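Local coordinates for fucolectin-related protein (Streptococcus pneumoniae, PDB 2WMF), which probably hydrolyses host blood-group antigen glycans as the catalytic module of a family 98 glycoside hydrolase, at residues T335-L349 / F390-L403. Numbering follows the deposited sequence.
Sequences TKAVFWNGEGRISSL and FPNAKILTKNSEEL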
loop_
_atom_site.group_PDB
_atom_site.type_symbol
_atom_site.label_atom_id
_atom_site.label_comp_id
_atom_site.label_asym_id
_atom_site.label_seq_id
_atom_site.Cartn_x
_atom_site.Cartn_y
_atom_site.Cartn_z
ATOM N N THR A 335 -17.718 -7.557 -9.302
ATOM C CA THR A 335 -17.195 -6.994 -10.554
ATOM C C THR A 335 -18.258 -7.045 -11.643
ATOM O O THR A 335 -18.699 -8.114 -12.039
ATOM C CB THR A 335 -15.889 -7.724 -10.977
ATOM O OG1 THR A 335 -14.880 -7.575 -9.947
ATOM C CG2 THR A 335 -15.335 -7.161 -12.275
ATOM N N LYS A 336 -18.664 -5.873 -12.126
ATOM C CA LYS A 336 -19.657 -5.787 -13.204
ATOM C C LYS A 336 -19.059 -5.684 -14.616
ATOM O O LYS A 336 -19.747 -5.949 -15.612
ATOM C CB LYS A 336 -20.594 -4.603 -12.971
ATOM C CG LYS A 336 -21.247 -4.512 -11.583
ATOM C CD LYS A 336 -22.040 -5.709 -11.220
ATOM C CE LYS A 336 -22.580 -5.517 -9.794
ATOM N NZ LYS A 336 -23.458 -6.651 -9.379
ATOM N N ALA A 337 -17.811 -5.247 -14.708
ATOM C CA ALA A 337 -17.091 -5.177 -15.980
ATOM C C ALA A 337 -15.609 -5.343 -15.736
ATOM O O ALA A 337 -15.110 -4.983 -14.663
ATOM C CB ALA A 337 -17.316 -3.801 -16.689
ATOM N N VAL A 338 -14.918 -5.908 -16.746
ATOM C CA VAL A 338 -13.462 -5.947 -16.790
ATOM C C VAL A 338 -13.003 -5.388 -18.112
ATOM O O VAL A 338 -13.766 -5.366 -19.097
ATOM C CB VAL A 338 -12.871 -7.385 -16.610
ATOM C CG1 VAL A 338 -13.332 -7.977 -15.316
ATOM C CG2 VAL A 338 -13.210 -8.328 -17.794
ATOM N N PHE A 339 -11.771 -4.899 -18.136
ATOM C CA PHE A 339 -11.136 -4.502 -19.384
ATOM C C PHE A 339 -10.100 -5.567 -19.724
ATOM O O PHE A 339 -9.151 -5.798 -18.948
ATOM C CB PHE A 339 -10.473 -3.144 -19.281
ATOM C CG PHE A 339 -9.883 -2.667 -20.599
ATOM C CD1 PHE A 339 -10.625 -1.876 -21.474
ATOM C CD2 PHE A 339 -8.623 -3.073 -20.988
ATOM C CE1 PHE A 339 -10.100 -1.472 -22.680
ATOM C CE2 PHE A 339 -8.093 -2.692 -22.208
ATOM C CZ PHE A 339 -8.830 -1.892 -23.048
ATOM N N TRP A 340 -10.286 -6.195 -20.882
ATOM C CA TRP A 340 -9.355 -7.189 -21.421
ATOM C C TRP A 340 -8.453 -6.573 -22.476
ATOM O O TRP A 340 -8.943 -5.913 -23.421
ATOM C CB TRP A 340 -10.131 -8.344 -22.070
ATOM C CG TRP A 340 -9.270 -9.466 -22.586
ATOM C CD1 TRP A 340 -8.221 -10.053 -21.957
ATOM C CD2 TRP A 340 -9.461 -10.178 -23.806
ATOM N NE1 TRP A 340 -7.711 -11.078 -22.726
ATOM C CE2 TRP A 340 -8.452 -11.167 -23.876
ATOM C CE3 TRP A 340 -10.341 -10.031 -24.886
ATOM C CZ2 TRP A 340 -8.325 -12.030 -24.966
ATOM C CZ3 TRP A 340 -10.207 -10.905 -25.985
ATOM C CH2 TRP A 340 -9.190 -11.870 -26.011
ATOM N N ASN A 341 -7.164 -6.797 -22.276
ATOM C CA ASN A 341 -6.103 -6.294 -23.154
ATOM C C ASN A 341 -6.007 -7.051 -24.469
ATOM O O ASN A 341 -5.087 -6.803 -25.240
ATOM C CB ASN A 341 -4.732 -6.387 -22.490
ATOM C CG ASN A 341 -4.345 -5.174 -21.698
ATOM O OD1 ASN A 341 -5.096 -4.200 -21.576
ATOM N ND2 ASN A 341 -3.124 -5.219 -21.186
ATOM N N GLY A 342 -6.943 -7.942 -24.771
ATOM C CA GLY A 342 -6.848 -8.803 -25.977
ATOM C C GLY A 342 -7.047 -8.168 -27.345
ATOM O O GLY A 342 -6.678 -8.794 -28.336
ATOM N N GLU A 343 -7.634 -6.977 -27.417
ATOM C CA GLU A 343 -7.853 -6.256 -28.698
ATOM C C GLU A 343 -7.284 -4.831 -28.599
ATOM O O GLU A 343 -7.914 -3.860 -29.057
ATOM C CB GLU A 343 -9.346 -6.237 -29.096
ATOM C CG GLU A 343 -9.936 -7.620 -29.172
ATOM C CD GLU A 343 -11.445 -7.706 -29.344
ATOM O OE1 GLU A 343 -12.161 -6.697 -29.545
ATOM O OE2 GLU A 343 -11.911 -8.866 -29.226
ATOM N N GLY A 344 -6.118 -4.725 -27.964
ATOM C CA GLY A 344 -5.476 -3.452 -27.692
ATOM C C GLY A 344 -5.353 -3.252 -26.203
ATOM O O GLY A 344 -6.270 -3.590 -25.478
ATOM N N ARG A 345 -4.249 -2.666 -25.751
ATOM C CA ARG A 345 -3.849 -2.727 -24.346
ATOM C C ARG A 345 -4.132 -1.426 -23.611
ATOM O O ARG A 345 -4.162 -0.336 -24.202
ATOM C CB ARG A 345 -2.374 -3.102 -24.205
ATOM C CG ARG A 345 -2.052 -4.446 -24.838
ATOM C CD ARG A 345 -0.635 -4.599 -25.347
ATOM N NE ARG A 345 -0.576 -5.835 -26.117
ATOM C CZ ARG A 345 -1.011 -5.988 -27.371
ATOM N NH1 ARG A 345 -1.469 -4.945 -28.064
ATOM N NH2 ARG A 345 -1.023 -7.191 -27.925
ATOM N N ILE A 346 -4.361 -1.553 -22.313
ATOM C CA ILE A 346 -4.645 -0.384 -21.469
ATOM C C ILE A 346 -3.471 0.635 -21.511
ATOM O O ILE A 346 -3.683 1.852 -21.353
ATOM C CB ILE A 346 -5.006 -0.807 -20.012
ATOM C CG1 ILE A 346 -5.663 0.370 -19.280
ATOM C CG2 ILE A 346 -3.778 -1.357 -19.224
ATOM C CD1 ILE A 346 -7.007 0.734 -19.819
ATOM N N SER A 347 -2.251 0.154 -21.778
ATOM C CA SER A 347 -1.076 1.078 -21.953
ATOM C C SER A 347 -1.246 2.054 -23.109
ATOM O O SER A 347 -0.528 3.060 -23.186
ATOM C CB SER A 347 0.219 0.280 -22.175
ATOM O OG SER A 347 0.061 -0.643 -23.217
ATOM N N SER A 348 -2.150 1.735 -24.033
ATOM C CA SER A 348 -2.455 2.637 -25.153
ATOM C C SER A 348 -3.721 3.489 -24.947
ATOM O O SER A 348 -4.150 4.170 -25.892
ATOM C CB SER A 348 -2.576 1.846 -26.443
ATOM O OG SER A 348 -3.798 1.146 -26.418
ATOM N N LEU A 349 -4.342 3.419 -23.775
ATOM C CA LEU A 349 -5.520 4.244 -23.435
ATOM C C LEU A 349 -5.221 5.178 -22.249
ATOM O O LEU A 349 -5.696 5.004 -21.118
ATOM C CB LEU A 349 -6.698 3.336 -23.088
ATOM C CG LEU A 349 -7.340 2.582 -24.233
ATOM C CD1 LEU A 349 -8.461 1.731 -23.647
ATOM C CD2 LEU A 349 -7.868 3.550 -25.323
ATOM N N PHE A 390 -15.520 -14.675 -14.560
ATOM C CA PHE A 390 -16.438 -13.542 -14.329
ATOM C C PHE A 390 -17.703 -13.757 -15.226
ATOM O O PHE A 390 -18.003 -12.971 -16.136
ATOM C CB PHE A 390 -15.829 -12.192 -14.717
ATOM C CG PHE A 390 -14.527 -11.835 -14.033
ATOM C CD1 PHE A 390 -14.543 -11.107 -12.841
ATOM C CD2 PHE A 390 -13.293 -12.093 -14.653
ATOM C CE1 PHE A 390 -13.304 -10.687 -12.235
ATOM C CE2 PHE A 390 -12.079 -11.661 -14.060
ATOM C CZ PHE A 390 -12.113 -10.984 -12.858
ATOM N N PRO A 391 -18.468 -14.827 -14.956
ATOM C CA PRO A 391 -19.561 -15.097 -15.907
ATOM C C PRO A 391 -20.598 -13.966 -16.057
ATOM O O PRO A 391 -21.253 -13.873 -17.116
ATOM C CB PRO A 391 -20.178 -16.396 -15.373
ATOM C CG PRO A 391 -19.748 -16.453 -13.934
ATOM C CD PRO A 391 -18.366 -15.846 -13.909
ATOM N N ASN A 392 -20.722 -13.122 -15.029
ATOM C CA ASN A 392 -21.691 -12.036 -14.996
ATOM C C ASN A 392 -21.124 -10.675 -15.363
ATOM O O ASN A 392 -21.899 -9.712 -15.414
ATOM C CB ASN A 392 -22.380 -11.958 -13.618
ATOM C CG ASN A 392 -23.035 -13.288 -13.220
ATOM O OD1 ASN A 392 -22.809 -13.800 -12.125
ATOM N ND2 ASN A 392 -23.788 -13.868 -14.140
ATOM N N ALA A 393 -19.824 -10.577 -15.655
ATOM C CA ALA A 393 -19.208 -9.281 -16.023
ATOM C C ALA A 393 -19.236 -9.006 -17.526
ATOM O O ALA A 393 -19.057 -9.923 -18.337
ATOM C CB ALA A 393 -17.773 -9.241 -15.527
ATOM N N LYS A 394 -19.410 -7.738 -17.897
ATOM C CA LYS A 394 -19.186 -7.319 -19.267
ATOM C C LYS A 394 -17.703 -7.323 -19.532
ATOM O O LYS A 394 -16.917 -6.836 -18.700
ATOM C CB LYS A 394 -19.723 -5.914 -19.505
ATOM C CG LYS A 394 -19.280 -5.284 -20.844
ATOM C CD LYS A 394 -20.070 -5.834 -22.038
ATOM C CE LYS A 394 -19.866 -4.955 -23.282
ATOM N NZ LYS A 394 -20.731 -5.438 -24.405
ATOM N N ILE A 395 -17.301 -7.896 -20.660
ATOM C CA ILE A 395 -15.897 -7.826 -21.074
ATOM C C ILE A 395 -15.710 -6.637 -22.053
ATOM O O ILE A 395 -16.194 -6.641 -23.194
ATOM C CB ILE A 395 -15.403 -9.154 -21.685
ATOM C CG1 ILE A 395 -15.680 -10.329 -20.741
ATOM C CG2 ILE A 395 -13.888 -9.078 -22.065
ATOM C CD1 ILE A 395 -15.348 -11.659 -21.354
ATOM N N LEU A 396 -15.054 -5.592 -21.579
ATOM C CA LEU A 396 -14.724 -4.422 -22.435
ATOM C C LEU A 396 -13.374 -4.668 -23.079
ATOM O O LEU A 396 -12.501 -5.256 -22.463
ATOM C CB LEU A 396 -14.679 -3.117 -21.624
ATOM C CG LEU A 396 -16.041 -2.598 -21.159
ATOM C CD1 LEU A 396 -15.873 -1.460 -20.163
ATOM C CD2 LEU A 396 -16.896 -2.186 -22.363
ATOM N N THR A 397 -13.224 -4.245 -24.322
ATOM C CA THR A 397 -11.927 -4.237 -24.984
ATOM C C THR A 397 -11.749 -2.851 -25.622
ATOM O O THR A 397 -12.664 -2.010 -25.586
ATOM C CB THR A 397 -11.834 -5.312 -26.085
ATOM O OG1 THR A 397 -12.630 -4.927 -27.215
ATOM C CG2 THR A 397 -12.237 -6.710 -25.584
ATOM N N LYS A 398 -10.565 -2.587 -26.161
ATOM C CA LYS A 398 -10.286 -1.289 -26.716
ATOM C C LYS A 398 -11.205 -0.997 -27.893
ATOM O O LYS A 398 -11.484 0.159 -28.146
ATOM C CB LYS A 398 -8.845 -1.192 -27.178
ATOM C CG LYS A 398 -8.430 0.257 -27.619
ATOM C CD LYS A 398 -6.942 0.381 -27.857
ATOM C CE LYS A 398 -6.645 1.679 -28.583
ATOM N NZ LYS A 398 -5.230 1.839 -28.703
ATOM N N ASN A 399 -11.707 -2.039 -28.539
ATOM C CA ASN A 399 -12.621 -1.930 -29.691
ATOM C C ASN A 399 -14.115 -2.008 -29.338
ATOM O O ASN A 399 -14.994 -2.009 -30.219
ATOM C CB ASN A 399 -12.259 -3.032 -30.679
ATOM C CG ASN A 399 -10.912 -2.772 -31.379
ATOM O OD1 ASN A 399 -10.372 -1.650 -31.346
ATOM N ND2 ASN A 399 -10.363 -3.811 -31.999
ATOM N N SER A 400 -14.412 -1.995 -28.056
ATOM C CA SER A 400 -15.803 -1.978 -27.617
ATOM C C SER A 400 -16.522 -0.701 -28.046
ATOM O O SER A 400 -16.094 0.397 -27.698
ATOM C CB SER A 400 -15.906 -2.132 -26.096
ATOM O OG SER A 400 -15.634 -3.474 -25.732
ATOM N N GLU A 401 -17.640 -0.862 -28.751
ATOM C CA GLU A 401 -18.459 0.295 -29.175
ATOM C C GLU A 401 -18.844 1.182 -28.002
ATOM O O GLU A 401 -18.955 2.401 -28.135
ATOM C CB GLU A 401 -19.735 -0.184 -29.880
ATOM C CG GLU A 401 -19.481 -0.733 -31.257
ATOM C CD GLU A 401 -19.443 0.351 -32.320
ATOM O OE1 GLU A 401 -20.396 0.420 -33.131
ATOM O OE2 GLU A 401 -18.466 1.146 -32.340
ATOM N N GLU A 402 -19.044 0.552 -26.849
ATOM C CA GLU A 402 -19.549 1.232 -25.636
ATOM C C GLU A 402 -18.626 2.325 -25.119
ATOM O O GLU A 402 -19.083 3.260 -24.455
ATOM C CB GLU A 402 -19.814 0.227 -24.514
ATOM C CG GLU A 402 -20.973 -0.720 -24.791
ATOM C CD GLU A 402 -20.593 -1.973 -25.559
ATOM O OE1 GLU A 402 -19.462 -2.082 -26.088
ATOM O OE2 GLU A 402 -21.466 -2.874 -25.660
ATOM N N LEU A 403 -17.341 2.216 -25.432
ATOM C CA LEU A 403 -16.346 3.177 -24.977
ATOM C C LEU A 403 -16.507 4.556 -25.623
ATOM O O LEU A 403 -15.875 5.515 -25.188
ATOM C CB LEU A 403 -14.953 2.629 -25.224
ATOM C CG LEU A 403 -14.510 1.437 -24.372
ATOM C CD1 LEU A 403 -13.026 1.209 -24.638
ATOM C CD2 LEU A 403 -14.777 1.692 -22.856
HETATM O O HOH W 1 -22.269 -6.905 -15.444
HETATM O O HOH W 2 -8.588 -4.733 -25.741
HETATM O O HOH W 3 -4.200 4.187 -29.277
#
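Lys398 reaches across to Ser348 along the loop that follows strand 337-340, its chain fully extended from CG to the amine. CG stands anti to the backbone N (chi1 -172°), which carries the methylenes past Gly344 and against CD2 of Leu349, until NZ donates to Ser348 OG at 2.8 Å. That hydroxyl in turn donates a hydrogen bond to Arg345 O, and a water also accepts from NZ. At the root of the same side chain, CB lies 3.4 Å from Glu343 O. A second water joins the two loops here: it accepts from the N-H groups of Glu343 and Lys398 and donates to the carbonyls of Trp340 and Gly344.

Val338 is the apolar centre of the contact. Its CG1 sits squarely over one face of the Phe390 ring, 3.9 Å from the centroid and 3° off the normal, a CH-pi contact; CG2 turns toward Ile395 CG1. Ile386 of helix 383-389 packs on both Val338 and Ile395, while Ala337 faces helix 406-413 on the other side of the sheet.

The extended side chain of Glu343 lies against the type I turn from Thr397 to Ser400. Thr397 OG1 donates to Glu343 OE1 at 3.0 Å, arriving from above the carboxylate plane, and Thr397 CG2 meets the edge of the Trp340 indole at CE3.

Strands 337-340 and 394-396 themselves pair in parallel. Val338 N donates to Lys394 O, Leu396 N to Val338 O (2.8 Å) and Trp340 N to Leu396 O, the last with an N-H...O angle of 169°. Strand 376-377 pairs with the other edge of 337-340, making a small three-stranded parallel sheet with 337-340 in the middle; helix 383-389 links strands 376-377 and 394-396 in a beta-alpha-beta crossover, separate from the eight-stranded parallel barrel.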